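Local atomic coordinates of putative transcriptional regulator, sugar-binding family (Arthrobacter aurescens, PDB entry 3NZE), a protein that probably regulates transcription as a member of the SorC family, with a domain thought to bind a sugar effector. Residues L12-I16 with A258-V262; V22-P28 with T249-E255. All blocks are in the same frame, centred on the assembly; numbering follows the deposited sequence.

Contact 1: L12-I16 with A258-V262; sequences LESQI and ARRLV
Two helical segments pack against each other here with no hydrogen bond between them. Residues 12-16 form one helical turn, with Ile16 N hydrogen-bonded to Leu12 O at 3.0 Å. Residues 258-261 are the end of a second helix. Val262 N still hydrogen-bonds to Ala258 O at 3.1 Å, but Val262 itself leaves helical geometry (phi/psi -90/15). The CA atoms pair Leu12 with Ala258 at 6.6 Å and Ile16 with Val262 at 6.7 Å. The contact buries 336 Å².

Leu12 (rotamer mt) points toward the second helix. Its CB lies 4.4 Å from Ala258 CB and its CD2 4.0 Å from Val262 CG2. Its CD1 sits over one face of the Arg259 guanidinium, 3.8 Å from Arg259 NH1. Arg259 starts away from the first segment, and its long side chain folds back. That guanidinium forms a salt bridge with Glu255. Gln15 CB packs 3.8 Å from Val262 CG1, while its amide NE2 hydrogen-bonds to Asp7 OD2. Ile16 (mt) starts sideways, but its CD1 reaches in to 3.7 Å from Ala258 CB and 4.0 Å from Leu261 CD2. Ile16 CG1 also meets Val262 CG1 at 3.8 Å. Val262 therefore touches Leu12, Gln15 and Ile16.

The arrangement is plain apolar packing between helices near the two ends of the chain, away from the calcium-binding residues Thr96 and Glu118. Leu12 and Ala258 also rest on Val26 of strand 23-27. Ala258 and Leu261 touch Leu253 of strand 250-254, and Leu261 also packs against Leu239, Gln240 and Leu243 of helix 236-244.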
loop_
_atom_site.group_PDB
_atom_site.type_symbol
_atom_site.label_atom_id
_atom_site.label_comp_id
_atom_site.label_asym_id
_atom_site.label_seq_id
_atom_site.Cartn_x
_atom_site.Cartn_y
_atom_site.Cartn_z
ATOM N N LEU A 12 -16.900 -15.480 -2.938
ATOM C CA LEU A 12 -15.568 -15.257 -2.382
ATOM C C LEU A 12 -15.549 -13.995 -1.513
ATOM O O LEU A 12 -14.870 -13.961 -0.485
ATOM C CB LEU A 12 -14.512 -15.175 -3.495
ATOM C CG LEU A 12 -14.284 -16.505 -4.231
ATOM C CD1 LEU A 12 -13.541 -16.290 -5.550
ATOM C CD2 LEU A 12 -13.527 -17.480 -3.344
ATOM N N GLU A 13 -16.287 -12.965 -1.925
ATOM C CA GLU A 13 -16.356 -11.736 -1.139
ATOM C C GLU A 13 -16.955 -12.057 0.219
ATOM O O GLU A 13 -16.450 -11.616 1.253
ATOM C CB GLU A 13 -17.177 -10.664 -1.854
ATOM C CG GLU A 13 -16.466 -10.130 -3.084
ATOM C CD GLU A 13 -17.333 -9.256 -3.969
ATOM O OE1 GLU A 13 -18.550 -9.129 -3.700
ATOM O OE2 GLU A 13 -16.792 -8.692 -4.944
ATOM N N SER A 14 -18.030 -12.835 0.214
ATOM C CA SER A 14 -18.682 -13.193 1.458
ATOM C C SER A 14 -17.730 -13.937 2.380
ATOM O O SER A 14 -17.650 -13.648 3.580
ATOM C CB SER A 14 -19.912 -14.058 1.191
ATOM O OG SER A 14 -20.559 -14.356 2.410
ATOM N N GLN A 15 -17.003 -14.902 1.822
ATOM C CA GLN A 15 -16.079 -15.686 2.626
ATOM C C GLN A 15 -14.985 -14.827 3.237
ATOM O O GLN A 15 -14.667 -14.970 4.413
ATOM C CB GLN A 15 -15.508 -16.854 1.814
ATOM C CG GLN A 15 -16.594 -17.846 1.406
ATOM C CD GLN A 15 -16.175 -18.792 0.297
ATOM O OE1 GLN A 15 -15.026 -19.225 0.230
ATOM N NE2 GLN A 15 -17.119 -19.129 -0.577
ATOM N N ILE A 16 -14.397 -13.937 2.435
ATOM C CA ILE A 16 -13.345 -13.059 2.932
ATOM C C ILE A 16 -13.882 -12.066 3.964
ATOM O O ILE A 16 -13.242 -11.823 4.990
ATOM C CB ILE A 16 -12.655 -12.328 1.763
ATOM C CG1 ILE A 16 -11.910 -13.349 0.898
ATOM C CG2 ILE A 16 -11.725 -11.237 2.275
ATOM C CD1 ILE A 16 -11.468 -12.814 -0.466
ATOM N N ALA A 258 -7.954 -14.204 -4.264
ATOM C CA ALA A 258 -9.038 -14.395 -3.297
ATOM C C ALA A 258 -9.226 -15.874 -3.004
ATOM O O ALA A 258 -9.475 -16.262 -1.862
ATOM C CB ALA A 258 -10.332 -13.776 -3.799
ATOM N N ARG A 259 -9.090 -16.698 -4.035
ATOM C CA ARG A 259 -9.217 -18.143 -3.857
ATOM C C ARG A 259 -8.112 -18.687 -2.962
ATOM O O ARG A 259 -8.342 -19.582 -2.147
ATOM C CB ARG A 259 -9.231 -18.852 -5.214
ATOM C CG ARG A 259 -10.538 -18.649 -5.985
ATOM C CD ARG A 259 -10.584 -19.504 -7.261
ATOM N NE ARG A 259 -11.562 -19.009 -8.229
ATOM C CZ ARG A 259 -12.881 -19.150 -8.099
ATOM N NH1 ARG A 259 -13.387 -19.761 -7.034
ATOM N NH2 ARG A 259 -13.700 -18.671 -9.029
ATOM N N ARG A 260 -6.913 -18.134 -3.109
ATOM C CA ARG A 260 -5.790 -18.517 -2.269
ATOM C C ARG A 260 -6.078 -18.079 -0.841
ATOM O O ARG A 260 -5.778 -18.785 0.118
ATOM C CB ARG A 260 -4.503 -17.856 -2.766
ATOM C CG ARG A 260 -3.404 -18.839 -3.128
ATOM C CD ARG A 260 -2.038 -18.233 -2.875
ATOM N NE ARG A 260 -0.962 -19.212 -3.011
ATOM C CZ ARG A 260 0.296 -18.992 -2.641
ATOM N NH1 ARG A 260 0.637 -17.828 -2.103
ATOM N NH2 ARG A 260 1.211 -19.939 -2.803
ATOM N N LEU A 261 -6.675 -16.903 -0.711
ATOM C CA LEU A 261 -6.891 -16.303 0.596
ATOM C C LEU A 261 -7.884 -17.110 1.428
ATOM O O LEU A 261 -7.775 -17.160 2.651
ATOM C CB LEU A 261 -7.346 -14.846 0.442
ATOM C CG LEU A 261 -7.317 -13.957 1.683
ATOM C CD1 LEU A 261 -5.909 -13.840 2.264
ATOM C CD2 LEU A 261 -7.884 -12.579 1.373
ATOM N N VAL A 262 -8.844 -17.752 0.772
ATOM C CA VAL A 262 -9.820 -18.563 1.491
ATOM C C VAL A 262 -9.311 -19.998 1.622
ATOM O O VAL A 262 -10.069 -20.912 1.943
ATOM C CB VAL A 262 -11.219 -18.557 0.823
ATOM C CG1 VAL A 262 -11.850 -17.169 0.882
ATOM C CG2 VAL A 262 -11.139 -19.055 -0.612
#

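Contact 2: V22-P28 with T249-E255; sequences VDVHVVP and TDLILDE
The extended beta strands 23-27 and 250-254 run parallel, 13° apart, with axes 4.6 Å apart at closest approach. The register pairs Asp23 with Asp250 through Val27 with Asp254. Six backbone hydrogen bonds join them: Asp23 N to Thr249 O (3.0 Å), Leu251 N to Asp23 O (2.8 Å), His25 N to Leu251 O (2.9 Å), Leu253 N to His25 O (3.2 Å), Val27 N to Leu253 O (2.9 Å) and Glu255 N to Val27 O (3.0 Å). Strand 250-254 also pairs in parallel with strand 225-230, in an α/β sheet with helices on both faces. Asp254 is the N-cap of helix 255-261, and its OD1 hydrogen-bonds to Ser257 OG.

Val24, Val26, Leu251 and Leu253 share the face toward helices 9-20 and 255-261. Leu253 CD2 lies 3.8 Å from Val24 CG2 and 4.0 Å from Val26 CG2. On the other face, toward helix 35-50, Val27 CG2 meets Ile252 CG2 at 3.9 Å. One water links Asp23 OD2 (2.8 Å) and Asp250 OD1 (3.1 Å). Asp250 OD2 forms a salt bridge with Arg225.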
loop_
_atom_site.group_PDB
_atom_site.type_symbol
_atom_site.label_atom_id
_atom_site.label_comp_id
_atom_site.label_asym_id
_atom_site.label_seq_id
_atom_site.Cartn_x
_atom_site.Cartn_y
_atom_site.Cartn_z
ATOM N N VAL A 22 -13.096 -7.515 6.738
ATOM C CA VAL A 22 -12.904 -6.330 5.910
ATOM C C VAL A 22 -13.968 -6.321 4.827
ATOM O O VAL A 22 -14.495 -7.372 4.464
ATOM C CB VAL A 22 -11.533 -6.303 5.219
ATOM C CG1 VAL A 22 -10.433 -6.151 6.242
ATOM C CG2 VAL A 22 -11.341 -7.560 4.366
ATOM N N ASP A 23 -14.300 -5.136 4.318
ATOM C CA ASP A 23 -15.137 -5.068 3.136
ATOM C C ASP A 23 -14.252 -5.433 1.954
ATOM O O ASP A 23 -13.048 -5.158 1.968
ATOM C CB ASP A 23 -15.799 -3.691 3.000
ATOM C CG ASP A 23 -16.999 -3.534 3.941
ATOM O OD1 ASP A 23 -18.054 -4.121 3.638
ATOM O OD2 ASP A 23 -16.889 -2.848 4.977
ATOM N N VAL A 24 -14.825 -6.091 0.956
ATOM C CA VAL A 24 -14.004 -6.640 -0.121
ATOM C C VAL A 24 -14.680 -6.637 -1.481
ATOM O O VAL A 24 -15.894 -6.848 -1.590
ATOM C CB VAL A 24 -13.545 -8.078 0.233
ATOM C CG1 VAL A 24 -14.735 -8.950 0.522
ATOM C CG2 VAL A 24 -12.682 -8.681 -0.883
ATOM N N HIS A 25 -13.876 -6.376 -2.513
ATOM C CA HIS A 25 -14.285 -6.493 -3.901
ATOM C C HIS A 25 -13.344 -7.474 -4.586
ATOM O O HIS A 25 -12.134 -7.241 -4.659
ATOM C CB HIS A 25 -14.212 -5.138 -4.615
ATOM C CG HIS A 25 -15.298 -4.190 -4.217
ATOM N ND1 HIS A 25 -15.181 -3.332 -3.145
ATOM C CD2 HIS A 25 -16.527 -3.973 -4.741
ATOM C CE1 HIS A 25 -16.290 -2.624 -3.029
ATOM N NE2 HIS A 25 -17.123 -2.995 -3.985
ATOM N N VAL A 26 -13.905 -8.570 -5.077
ATOM C CA VAL A 26 -13.127 -9.567 -5.796
ATOM C C VAL A 26 -13.326 -9.318 -7.278
ATOM O O VAL A 26 -14.454 -9.269 -7.763
ATOM C CB VAL A 26 -13.579 -10.998 -5.414
ATOM C CG1 VAL A 26 -12.942 -12.020 -6.335
ATOM C CG2 VAL A 26 -13.212 -11.293 -3.965
ATOM N N VAL A 27 -12.223 -9.142 -7.994
ATOM C CA VAL A 27 -12.270 -8.828 -9.418
ATOM C C VAL A 27 -12.100 -10.094 -10.231
ATOM O O VAL A 27 -11.047 -10.722 -10.188
ATOM C CB VAL A 27 -11.153 -7.830 -9.780
ATOM C CG1 VAL A 27 -11.220 -7.423 -11.260
ATOM C CG2 VAL A 27 -11.244 -6.606 -8.880
ATOM N N PRO A 28 -13.146 -10.485 -10.976
ATOM C CA PRO A 28 -13.016 -11.655 -11.846
ATOM C C PRO A 28 -11.981 -11.387 -12.937
ATOM O O PRO A 28 -12.053 -10.369 -13.626
ATOM C CB PRO A 28 -14.421 -11.800 -12.445
ATOM C CG PRO A 28 -15.320 -11.114 -11.469
ATOM C CD PRO A 28 -14.520 -9.951 -10.973
ATOM N N THR A 249 -9.397 -1.663 5.850
ATOM C CA THR A 249 -10.842 -1.709 6.074
ATOM C C THR A 249 -11.556 -2.167 4.794
ATOM O O THR A 249 -12.640 -2.749 4.847
ATOM C CB THR A 249 -11.416 -0.338 6.510
ATOM O OG1 THR A 249 -11.069 0.657 5.532
ATOM C CG2 THR A 249 -10.862 0.076 7.858
ATOM N N ASP A 250 -10.944 -1.885 3.644
ATOM C CA ASP A 250 -11.505 -2.201 2.340
ATOM C C ASP A 250 -10.426 -2.868 1.497
ATOM O O ASP A 250 -9.300 -2.386 1.426
ATOM C CB ASP A 250 -11.987 -0.931 1.637
ATOM C CG ASP A 250 -13.048 -0.191 2.436
ATOM O OD1 ASP A 250 -14.255 -0.426 2.207
ATOM O OD2 ASP A 250 -12.675 0.616 3.305
ATOM N N LEU A 251 -10.761 -3.987 0.884
ATOM C CA LEU A 251 -9.769 -4.754 0.140
ATOM C C LEU A 251 -10.247 -4.983 -1.282
ATOM O O LEU A 251 -11.402 -5.357 -1.496
ATOM C CB LEU A 251 -9.557 -6.096 0.845
ATOM C CG LEU A 251 -8.699 -7.160 0.164
ATOM C CD1 LEU A 251 -7.240 -6.694 0.112
ATOM C CD2 LEU A 251 -8.811 -8.483 0.908
ATOM N N ILE A 252 -9.371 -4.744 -2.257
ATOM C CA ILE A 252 -9.655 -5.075 -3.650
ATOM C C ILE A 252 -8.567 -6.022 -4.142
ATOM O O ILE A 252 -7.381 -5.719 -4.012
ATOM C CB ILE A 252 -9.689 -3.820 -4.547
ATOM C CG1 ILE A 252 -10.727 -2.819 -4.034
ATOM C CG2 ILE A 252 -10.012 -4.201 -6.007
ATOM C CD1 ILE A 252 -10.153 -1.763 -3.148
ATOM N N LEU A 253 -8.959 -7.182 -4.670
ATOM C CA LEU A 253 -7.973 -8.166 -5.111
ATOM C C LEU A 253 -8.524 -9.039 -6.221
ATOM O O LEU A 253 -9.736 -9.117 -6.417
ATOM C CB LEU A 253 -7.491 -9.034 -3.942
ATOM C CG LEU A 253 -8.356 -10.213 -3.476
ATOM C CD1 LEU A 253 -7.615 -11.032 -2.425
ATOM C CD2 LEU A 253 -9.714 -9.769 -2.923
ATOM N N ASP A 254 -7.628 -9.695 -6.960
ATOM C CA ASP A 254 -8.058 -10.506 -8.088
ATOM C C ASP A 254 -8.590 -11.850 -7.613
ATOM O O ASP A 254 -8.250 -12.312 -6.522
ATOM C CB ASP A 254 -6.901 -10.734 -9.058
ATOM C CG ASP A 254 -5.762 -11.504 -8.425
ATOM O OD1 ASP A 254 -5.049 -10.914 -7.586
ATOM O OD2 ASP A 254 -5.592 -12.703 -8.763
ATOM N N GLU A 255 -9.401 -12.465 -8.465
ATOM C CA GLU A 255 -10.054 -13.739 -8.187
ATOM C C GLU A 255 -9.080 -14.818 -7.718
ATOM O O GLU A 255 -9.348 -15.510 -6.741
ATOM C CB GLU A 255 -10.798 -14.196 -9.446
ATOM C CG GLU A 255 -11.528 -15.515 -9.329
ATOM C CD GLU A 255 -12.190 -15.908 -10.640
ATOM O OE1 GLU A 255 -12.317 -15.037 -11.530
ATOM O OE2 GLU A 255 -12.577 -17.085 -10.782
HETATM O O HOH W 1 -15.198 -0.595 5.138
HETATM O O HOH W 2 -14.345 -2.845 7.135
HETATM O O HOH W 3 -13.333 -2.969 -1.200
#

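In the fold
The centres of the two contacts lie about 9 Å apart, on the same side of the chain's centre. Along the chain the order is helix 9-20, strand 23-27, then, more than 200 residues later, strand 250-254 and helix 255-261. Contact 1 pairs the outer two elements and contact 2 the inner two. The helix pair packs on one face of the strand pair. Glu13 OE2 probably forms a hydrogen bond with Val26 N at 2.9 Å, and Ala258 N packs 3.7 Å from Leu253 CD1. Together the contacts bring both ends of the modelled chain to one region of the putative sugar-binding domain.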